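Local structure of flagellar biosynthetic protein flhB (Aquifex aeolicus, 3B1S) at residues 18-23 and 55-60. The protein probably serves as a membrane component of the flagellar type III export apparatus, needed to build the rod; this chain is its C-terminal domain. Numbering follows the deposited sequence.
Sequences PVVVAK and PAVEVG
Gly60 N donates to Val20 O, 2.8 Å away with 165° at the hydrogen, a single backbone hydrogen bond that joins the two segments without strand pairing; the end-to-end directions of 19-23 and 57-60 lie 113° apart. This is the cytoplasmic C-terminal domain of the FlhB/YscU exporter family, and the contact lays the connection between helices 47-53 and 68-84 against a strand whose antiparallel partner is 4-9. Val20 O also receives a CA-H...O contact from Val59 CA, so two neighbouring residues of the loop converge on one carbonyl. Val20 points its side chain at the loop: CB sits 3.5 Å from Glu58 O, while CG2, anti to its own carbonyl carbon, meets Val57 CG2 at 3.7 Å. The two valines cross obliquely, and Val20 also packs on Ile6 and Leu8 of strand 4-9 and on Ile63. Val59 sets its two methyls against the next part of the strand backbone, CG1 3.5 Å from Val21 O and CG2 4.1 Å from Lys23 N. Val21 packs on the backbone, and Ala22 and Val59 on apolar side chains, of the other protein chain of the assembly. Farther on, Lys23 reaches across to the loop. CG lies between the backbone N and the carbonyl carbon (chi1 72°), and an extended chain beyond it delivers NZ to Val57 O at 3.2 Å, almost in line with the C=O; a second bond runs to Tyr54 O. An alanine here would probably leave the carbonyls of Val57 and Tyr54 without this ammonium donor, and the residues between them less firmly held to the strand. Near the start of the strand, Val19 CG1 lies 3.6 Å from Gly60 O.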
loop_
_atom_site.group_PDB
_atom_site.type_symbol
_atom_site.label_atom_id
_atom_site.label_comp_id
_atom_site.label_asym_id
_atom_site.label_seq_id
_atom_site.Cartn_x
_atom_site.Cartn_y
_atom_site.Cartn_z
ATOM N N PRO D 18 -7.954 7.917 0.124
ATOM C CA PRO D 18 -6.667 7.232 0.339
ATOM C C PRO D 18 -5.654 7.271 -0.846
ATOM O O PRO D 18 -5.976 6.892 -1.972
ATOM C CB PRO D 18 -7.105 5.800 0.627
ATOM C CG PRO D 18 -8.503 5.945 1.171
ATOM C CD PRO D 18 -9.094 7.016 0.394
ATOM N N VAL D 19 -4.449 7.747 -0.546
ATOM C CA VAL D 19 -3.294 7.749 -1.431
ATOM C C VAL D 19 -2.582 6.391 -1.345
ATOM O O VAL D 19 -2.262 5.932 -0.261
ATOM C CB VAL D 19 -2.259 8.832 -0.966
ATOM C CG1 VAL D 19 -1.174 9.062 -2.000
ATOM C CG2 VAL D 19 -2.939 10.138 -0.660
ATOM N N VAL D 20 -2.302 5.760 -2.478
ATOM C CA VAL D 20 -1.497 4.543 -2.471
ATOM C C VAL D 20 -0.042 4.899 -2.280
ATOM O O VAL D 20 0.558 5.449 -3.172
ATOM C CB VAL D 20 -1.580 3.814 -3.813
ATOM C CG1 VAL D 20 -0.942 2.441 -3.705
ATOM C CG2 VAL D 20 -3.015 3.735 -4.311
ATOM N N VAL D 21 0.546 4.605 -1.130
ATOM C CA VAL D 21 1.951 4.967 -0.957
ATOM C C VAL D 21 2.940 3.870 -1.355
ATOM O O VAL D 21 4.115 4.137 -1.543
ATOM C CB VAL D 21 2.275 5.544 0.446
ATOM C CG1 VAL D 21 1.077 6.248 1.007
ATOM C CG2 VAL D 21 2.797 4.489 1.413
ATOM N N ALA D 22 2.451 2.643 -1.494
ATOM C CA ALA D 22 3.259 1.518 -1.921
ATOM C C ALA D 22 2.331 0.433 -2.448
ATOM O O ALA D 22 1.189 0.340 -2.001
ATOM C CB ALA D 22 4.039 1.010 -0.771
ATOM N N LYS D 23 2.795 -0.351 -3.426
ATOM C CA LYS D 23 2.179 -1.644 -3.768
ATOM C C LYS D 23 3.305 -2.694 -3.943
ATOM O O LYS D 23 4.429 -2.317 -4.246
ATOM C CB LYS D 23 1.236 -1.522 -4.971
ATOM C CG LYS D 23 1.893 -1.314 -6.331
ATOM C CD LYS D 23 0.859 -1.391 -7.447
ATOM C CE LYS D 23 1.418 -0.907 -8.791
ATOM N NZ LYS D 23 0.421 -1.100 -9.905
ATOM N N PRO D 55 -3.652 -3.961 -9.850
ATOM C CA PRO D 55 -3.389 -3.424 -11.187
ATOM C C PRO D 55 -4.072 -2.086 -11.356
ATOM O O PRO D 55 -3.694 -1.299 -12.221
ATOM C CB PRO D 55 -4.036 -4.463 -12.113
ATOM C CG PRO D 55 -4.121 -5.738 -11.280
ATOM C CD PRO D 55 -4.457 -5.201 -9.922
ATOM N N ALA D 56 -5.051 -1.839 -10.494
ATOM C CA ALA D 56 -5.979 -0.738 -10.652
ATOM C C ALA D 56 -5.343 0.640 -10.453
ATOM O O ALA D 56 -5.675 1.599 -11.154
ATOM C CB ALA D 56 -7.169 -0.926 -9.719
ATOM N N VAL D 57 -4.523 0.733 -9.422
ATOM C CA VAL D 57 -3.936 1.984 -9.018
ATOM C C VAL D 57 -2.447 2.065 -9.058
ATOM O O VAL D 57 -1.786 1.126 -9.433
ATOM C CB VAL D 57 -4.405 2.363 -7.641
ATOM C CG1 VAL D 57 -5.837 2.825 -7.701
ATOM C CG2 VAL D 57 -4.285 1.191 -6.733
ATOM N N GLU D 58 -1.926 3.221 -8.684
ATOM C CA GLU D 58 -0.515 3.433 -8.777
ATOM C C GLU D 58 0.010 4.288 -7.640
ATOM O O GLU D 58 -0.729 5.048 -7.013
ATOM C CB GLU D 58 -0.182 4.058 -10.134
ATOM C CG GLU D 58 -0.614 5.520 -10.289
ATOM C CD GLU D 58 -0.320 6.075 -11.677
ATOM O OE1 GLU D 58 -0.700 5.409 -12.669
ATOM O OE2 GLU D 58 0.294 7.167 -11.779
ATOM N N VAL D 59 1.311 4.181 -7.418
ATOM C CA VAL D 59 1.970 4.827 -6.300
ATOM C C VAL D 59 1.987 6.350 -6.349
ATOM O O VAL D 59 2.554 6.955 -7.253
ATOM C CB VAL D 59 3.383 4.298 -6.153
ATOM C CG1 VAL D 59 4.070 4.917 -4.931
ATOM C CG2 VAL D 59 3.346 2.772 -6.066
ATOM N N GLY D 60 1.382 6.952 -5.331
ATOM C CA GLY D 60 1.319 8.396 -5.183
ATOM C C GLY D 60 -0.018 8.970 -5.604
ATOM O O GLY D 60 -0.310 10.118 -5.324
#